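Local coordinates for protein GlcNAc-alpha-1,4-Gal-releasing endo-beta-galactosidase (Clostridium perfringens, PDB 1UPS) that probably hydrolyses O-glycosidic bonds as a calcium-binding family 16 endo-beta-galactosidase that releases GlcNAc-alpha-1,4-Gal, at residues R68-E80 with D263-R275. Numbering follows the deposited sequence.
Sequences RFENGSLVEYITE and DVWPKEWAIDYMR. With CA (calcium ion), chain C.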
# COMPACT_ATOMS: atom_id res chain seq x y z
N ARG A 68 -9.07 -6.02 24.64
CA ARG A 68 -9.77 -5.11 25.56
C ARG A 68 -9.86 -3.76 24.86
O ARG A 68 -9.32 -3.58 23.76
CB ARG A 68 -9.05 -4.98 26.91
CG ARG A 68 -7.64 -4.40 26.88
CD ARG A 68 -6.83 -4.55 28.20
NE ARG A 68 -5.61 -3.73 28.18
CZ ARG A 68 -4.40 -4.14 27.83
NH1 ARG A 68 -3.38 -3.28 27.84
NH2 ARG A 68 -4.17 -5.40 27.47
N PHE A 69 -10.58 -2.84 25.49
CA PHE A 69 -10.60 -1.45 25.02
C PHE A 69 -9.96 -0.61 26.10
O PHE A 69 -10.29 -0.78 27.27
CB PHE A 69 -12.04 -1.01 24.75
CG PHE A 69 -12.66 -1.73 23.58
CD1 PHE A 69 -12.60 -1.18 22.30
CD2 PHE A 69 -13.27 -2.98 23.75
CE1 PHE A 69 -13.13 -1.86 21.18
CE2 PHE A 69 -13.81 -3.66 22.65
CZ PHE A 69 -13.75 -3.09 21.38
N GLU A 70 -9.02 0.25 25.71
CA GLU A 70 -8.26 1.06 26.68
C GLU A 70 -8.00 2.43 26.07
O GLU A 70 -7.48 2.54 24.96
CB GLU A 70 -6.94 0.33 27.08
CG GLU A 70 -6.02 1.10 28.05
CD GLU A 70 -4.82 0.28 28.54
OE1 GLU A 70 -3.88 0.87 29.17
OE2 GLU A 70 -4.82 -0.96 28.34
N ASN A 71 -8.41 3.48 26.79
CA ASN A 71 -8.10 4.87 26.40
C ASN A 71 -8.58 5.18 24.97
O ASN A 71 -7.85 5.76 24.16
CB ASN A 71 -6.59 5.09 26.55
CG ASN A 71 -6.19 6.56 26.51
OD1 ASN A 71 -6.78 7.41 27.19
ND2 ASN A 71 -5.18 6.86 25.70
N GLY A 72 -9.82 4.78 24.67
CA GLY A 72 -10.43 5.00 23.36
C GLY A 72 -9.91 4.14 22.21
O GLY A 72 -10.20 4.44 21.05
N SER A 73 -9.17 3.07 22.51
CA SER A 73 -8.59 2.20 21.46
C SER A 73 -8.98 0.75 21.64
O SER A 73 -9.17 0.28 22.78
CB SER A 73 -7.05 2.29 21.49
OG SER A 73 -6.62 3.57 21.04
N LEU A 74 -9.10 0.04 20.53
CA LEU A 74 -9.08 -1.42 20.60
C LEU A 74 -7.63 -1.88 20.86
O LEU A 74 -6.70 -1.51 20.12
CB LEU A 74 -9.59 -2.03 19.28
CG LEU A 74 -9.39 -3.54 19.09
CD1 LEU A 74 -10.33 -4.31 20.02
CD2 LEU A 74 -9.66 -3.89 17.61
N VAL A 75 -7.46 -2.67 21.91
CA VAL A 75 -6.17 -3.28 22.24
C VAL A 75 -6.28 -4.80 22.08
O VAL A 75 -6.72 -5.52 23.00
CB VAL A 75 -5.68 -2.88 23.66
CG1 VAL A 75 -4.34 -3.57 24.02
CG2 VAL A 75 -5.57 -1.37 23.79
N GLU A 76 -5.88 -5.29 20.90
CA GLU A 76 -5.76 -6.74 20.67
C GLU A 76 -4.49 -7.21 21.35
O GLU A 76 -3.47 -6.55 21.25
CB GLU A 76 -5.62 -7.00 19.17
CG GLU A 76 -6.88 -6.60 18.41
CD GLU A 76 -6.78 -6.93 16.92
OE1 GLU A 76 -7.80 -7.34 16.33
OE2 GLU A 76 -5.67 -6.77 16.36
N TYR A 77 -4.54 -8.36 22.03
CA TYR A 77 -3.37 -8.86 22.72
C TYR A 77 -3.28 -10.38 22.69
O TYR A 77 -4.30 -11.07 22.55
CB TYR A 77 -3.29 -8.34 24.17
CG TYR A 77 -4.42 -8.74 25.12
CD1 TYR A 77 -5.53 -7.92 25.31
CD2 TYR A 77 -4.34 -9.92 25.86
CE1 TYR A 77 -6.56 -8.28 26.24
CE2 TYR A 77 -5.35 -10.29 26.77
CZ TYR A 77 -6.44 -9.47 26.95
OH TYR A 77 -7.43 -9.86 27.85
N ILE A 78 -2.05 -10.86 22.80
CA ILE A 78 -1.76 -12.28 22.94
C ILE A 78 -1.13 -12.48 24.32
O ILE A 78 -0.12 -11.84 24.63
CB ILE A 78 -0.76 -12.75 21.88
CG1 ILE A 78 -1.27 -12.39 20.47
CG2 ILE A 78 -0.51 -14.28 22.04
CD1 ILE A 78 -0.19 -12.63 19.34
N THR A 79 -1.70 -13.36 25.13
CA THR A 79 -1.09 -13.67 26.42
C THR A 79 -0.02 -14.74 26.30
O THR A 79 0.01 -15.51 25.33
CB THR A 79 -2.12 -14.14 27.44
OG1 THR A 79 -2.79 -15.30 26.93
CG2 THR A 79 -3.24 -13.09 27.62
N GLU A 80 0.83 -14.79 27.33
CA GLU A 80 1.92 -15.76 27.38
C GLU A 80 1.41 -17.21 27.33
O GLU A 80 2.09 -18.08 26.80
CB GLU A 80 2.77 -15.55 28.64
CG GLU A 80 4.08 -16.34 28.63
CD GLU A 80 4.99 -16.02 29.81
OE1 GLU A 80 4.79 -14.98 30.51
OE2 GLU A 80 5.93 -16.81 30.04
N ASP A 263 10.43 -12.37 25.68
CA ASP A 263 9.79 -12.64 26.96
C ASP A 263 8.96 -11.48 27.51
O ASP A 263 8.61 -11.49 28.68
CB ASP A 263 10.83 -13.14 27.97
CG ASP A 263 11.43 -14.47 27.55
OD1 ASP A 263 12.66 -14.66 27.69
OD2 ASP A 263 10.72 -15.39 27.07
N VAL A 264 8.61 -10.52 26.64
CA VAL A 264 7.77 -9.39 27.03
C VAL A 264 6.31 -9.63 26.65
O VAL A 264 5.98 -9.80 25.47
CB VAL A 264 8.25 -8.08 26.36
CG1 VAL A 264 7.38 -6.89 26.83
CG2 VAL A 264 9.73 -7.85 26.68
N TRP A 265 5.46 -9.64 27.67
CA TRP A 265 4.04 -9.96 27.47
C TRP A 265 3.12 -8.91 28.12
O TRP A 265 3.53 -8.24 29.10
CB TRP A 265 3.73 -11.33 28.08
CG TRP A 265 4.44 -12.46 27.37
CD1 TRP A 265 5.61 -13.05 27.73
CD2 TRP A 265 4.00 -13.14 26.19
NE1 TRP A 265 5.94 -14.05 26.84
CE2 TRP A 265 4.95 -14.14 25.89
CE3 TRP A 265 2.88 -13.01 25.35
CZ2 TRP A 265 4.84 -15.00 24.78
CZ3 TRP A 265 2.76 -13.87 24.24
CH2 TRP A 265 3.74 -14.85 23.98
N PRO A 266 1.89 -8.77 27.63
CA PRO A 266 1.37 -9.43 26.41
C PRO A 266 1.92 -8.81 25.14
O PRO A 266 2.48 -7.70 25.21
CB PRO A 266 -0.13 -9.10 26.47
CG PRO A 266 -0.38 -8.71 27.89
CD PRO A 266 0.86 -7.97 28.31
N LYS A 267 1.75 -9.49 24.00
CA LYS A 267 1.98 -8.82 22.71
C LYS A 267 0.71 -8.04 22.43
O LYS A 267 -0.39 -8.62 22.33
CB LYS A 267 2.26 -9.82 21.58
CG LYS A 267 3.21 -10.98 21.91
CD LYS A 267 4.58 -10.48 22.43
CE LYS A 267 5.45 -11.71 22.77
NZ LYS A 267 6.77 -11.35 23.39
N GLU A 268 0.83 -6.72 22.29
CA GLU A 268 -0.36 -5.91 22.11
C GLU A 268 -0.10 -4.66 21.30
O GLU A 268 1.01 -4.12 21.33
CB GLU A 268 -0.99 -5.55 23.45
CG GLU A 268 -0.09 -4.86 24.46
CD GLU A 268 -0.78 -4.71 25.83
OE1 GLU A 268 -0.57 -3.69 26.50
OE2 GLU A 268 -1.55 -5.61 26.23
N TRP A 269 -1.13 -4.22 20.59
CA TRP A 269 -1.14 -2.91 19.94
C TRP A 269 -2.47 -2.23 20.12
O TRP A 269 -3.42 -2.83 20.64
CB TRP A 269 -0.76 -2.98 18.46
CG TRP A 269 -1.74 -3.68 17.50
CD1 TRP A 269 -2.48 -4.83 17.71
CD2 TRP A 269 -2.02 -3.27 16.16
NE1 TRP A 269 -3.20 -5.14 16.57
CE2 TRP A 269 -2.94 -4.21 15.61
CE3 TRP A 269 -1.59 -2.20 15.36
CZ2 TRP A 269 -3.42 -4.10 14.29
CZ3 TRP A 269 -2.08 -2.09 14.06
CH2 TRP A 269 -2.97 -3.04 13.54
N ALA A 270 -2.55 -0.96 19.71
CA ALA A 270 -3.73 -0.16 20.00
C ALA A 270 -4.22 0.53 18.75
O ALA A 270 -3.44 1.19 18.05
CB ALA A 270 -3.42 0.89 21.10
N ILE A 271 -5.51 0.36 18.44
CA ILE A 271 -6.10 1.03 17.28
C ILE A 271 -7.18 2.02 17.74
O ILE A 271 -8.19 1.61 18.30
CB ILE A 271 -6.71 -0.00 16.30
CG1 ILE A 271 -5.67 -1.08 15.95
CG2 ILE A 271 -7.20 0.68 15.01
CD1 ILE A 271 -6.26 -2.47 15.90
N ASP A 272 -6.96 3.30 17.45
CA ASP A 272 -7.87 4.37 17.89
C ASP A 272 -9.17 4.37 17.10
O ASP A 272 -10.27 4.53 17.67
CB ASP A 272 -7.14 5.72 17.79
CG ASP A 272 -8.01 6.90 18.22
OD1 ASP A 272 -7.70 8.02 17.75
OD2 ASP A 272 -8.99 6.79 18.99
N TYR A 273 -9.07 4.18 15.79
CA TYR A 273 -10.24 4.16 14.92
C TYR A 273 -9.90 3.53 13.58
O TYR A 273 -8.72 3.45 13.21
CB TYR A 273 -10.83 5.57 14.67
CG TYR A 273 -9.93 6.57 13.93
CD1 TYR A 273 -9.74 6.49 12.54
CD2 TYR A 273 -9.35 7.65 14.61
CE1 TYR A 273 -8.93 7.40 11.86
CE2 TYR A 273 -8.56 8.59 13.93
CZ TYR A 273 -8.36 8.46 12.58
OH TYR A 273 -7.58 9.39 11.93
N MET A 274 -10.94 3.09 12.88
CA MET A 274 -10.87 2.75 11.46
C MET A 274 -12.00 3.49 10.75
O MET A 274 -13.14 3.47 11.21
CB MET A 274 -11.04 1.23 11.25
CG MET A 274 -11.08 0.84 9.76
SD MET A 274 -11.40 -0.93 9.55
CE MET A 274 -12.02 -0.97 7.87
N ARG A 275 -11.67 4.15 9.64
CA ARG A 275 -12.66 4.89 8.87
C ARG A 275 -12.46 4.59 7.39
O ARG A 275 -11.32 4.42 6.93
CB ARG A 275 -12.51 6.40 9.12
CG ARG A 275 -12.82 6.82 10.57
CD ARG A 275 -12.64 8.31 10.85
NE ARG A 275 -12.63 8.59 12.28
CZ ARG A 275 -12.01 9.62 12.85
NH1 ARG A 275 -11.35 10.51 12.11
NH2 ARG A 275 -12.07 9.77 14.18
CA CA C . -11.14 5.88 19.42
O HOH W 1 -7.23 6.18 21.58
O HOH W 2 -5.36 -3.61 18.67
O HOH W 3 -10.73 7.84 20.88
O HOH W 4 -11.84 7.61 17.94
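Leu74 and Ile271 form a hydrogen-bonded antiparallel pair: Ile271 N gives a bond of 2.8 Å to Leu74 O, and Leu74 N bonds back to Ile271 O. A second such pair joins Ile78 and Lys267, with Ile78 N 2.8 Å from Lys267 O. At Glu76 and Trp269 the ladder loosens: a water donates to Leu74 O and Trp269 O and accepts from Glu76 N, and the direct Trp269 N to Glu76 O bond is weak.

The buried face includes Leu74, Glu76, Ile78, Lys267, Trp269 and Ile271. Here Leu74 CD2 lies 4.1 Å from Ile271 CD1, and Trp269 NE1 donates to the anti side of Glu76 OE2 (3.0 Å), giving this buried carboxylate a partner within the sheet. Trp269 CG stands between its backbone N and carbonyl carbon (chi1 68°), which brings the indole alongside Glu76. One end is tightly packed too: Trp265, joined to Pro266 by a cis peptide, offers its six-membered ring to Glu80 CA, a CH-pi contact 3.5 Å from the centroid and 11° off the normal, while Lys267 CE covers the opposite face.

The other face, with Val75, Tyr77, Glu268 and Ala270, is partly exposed and mixes apolar contacts with a salt-bridge network. Arg68 meets Glu268 end-on, NH2 to OE2 at 2.9 Å and NH1 to OE1, with guanidinium and carboxylate planes turned 47° apart; its NE and NH1 also hold Glu70 OE2, and Val75 CG1 covers one guanidinium face.

At the far end from Trp265, the type I' turn Glu70–Ser73 presents Gly72 O to the calcium ion at 2.4 Å; Asp272 O and OD2, two waters and Glu37 O also bind it, while Arg134 pairs with Asp272 OD1. Within this GH16 beta-sandwich, strand 267-279 runs between strands 73-78 and 129-136, and the buried face packs on strands 94-99 and 246-254 of the second sheet.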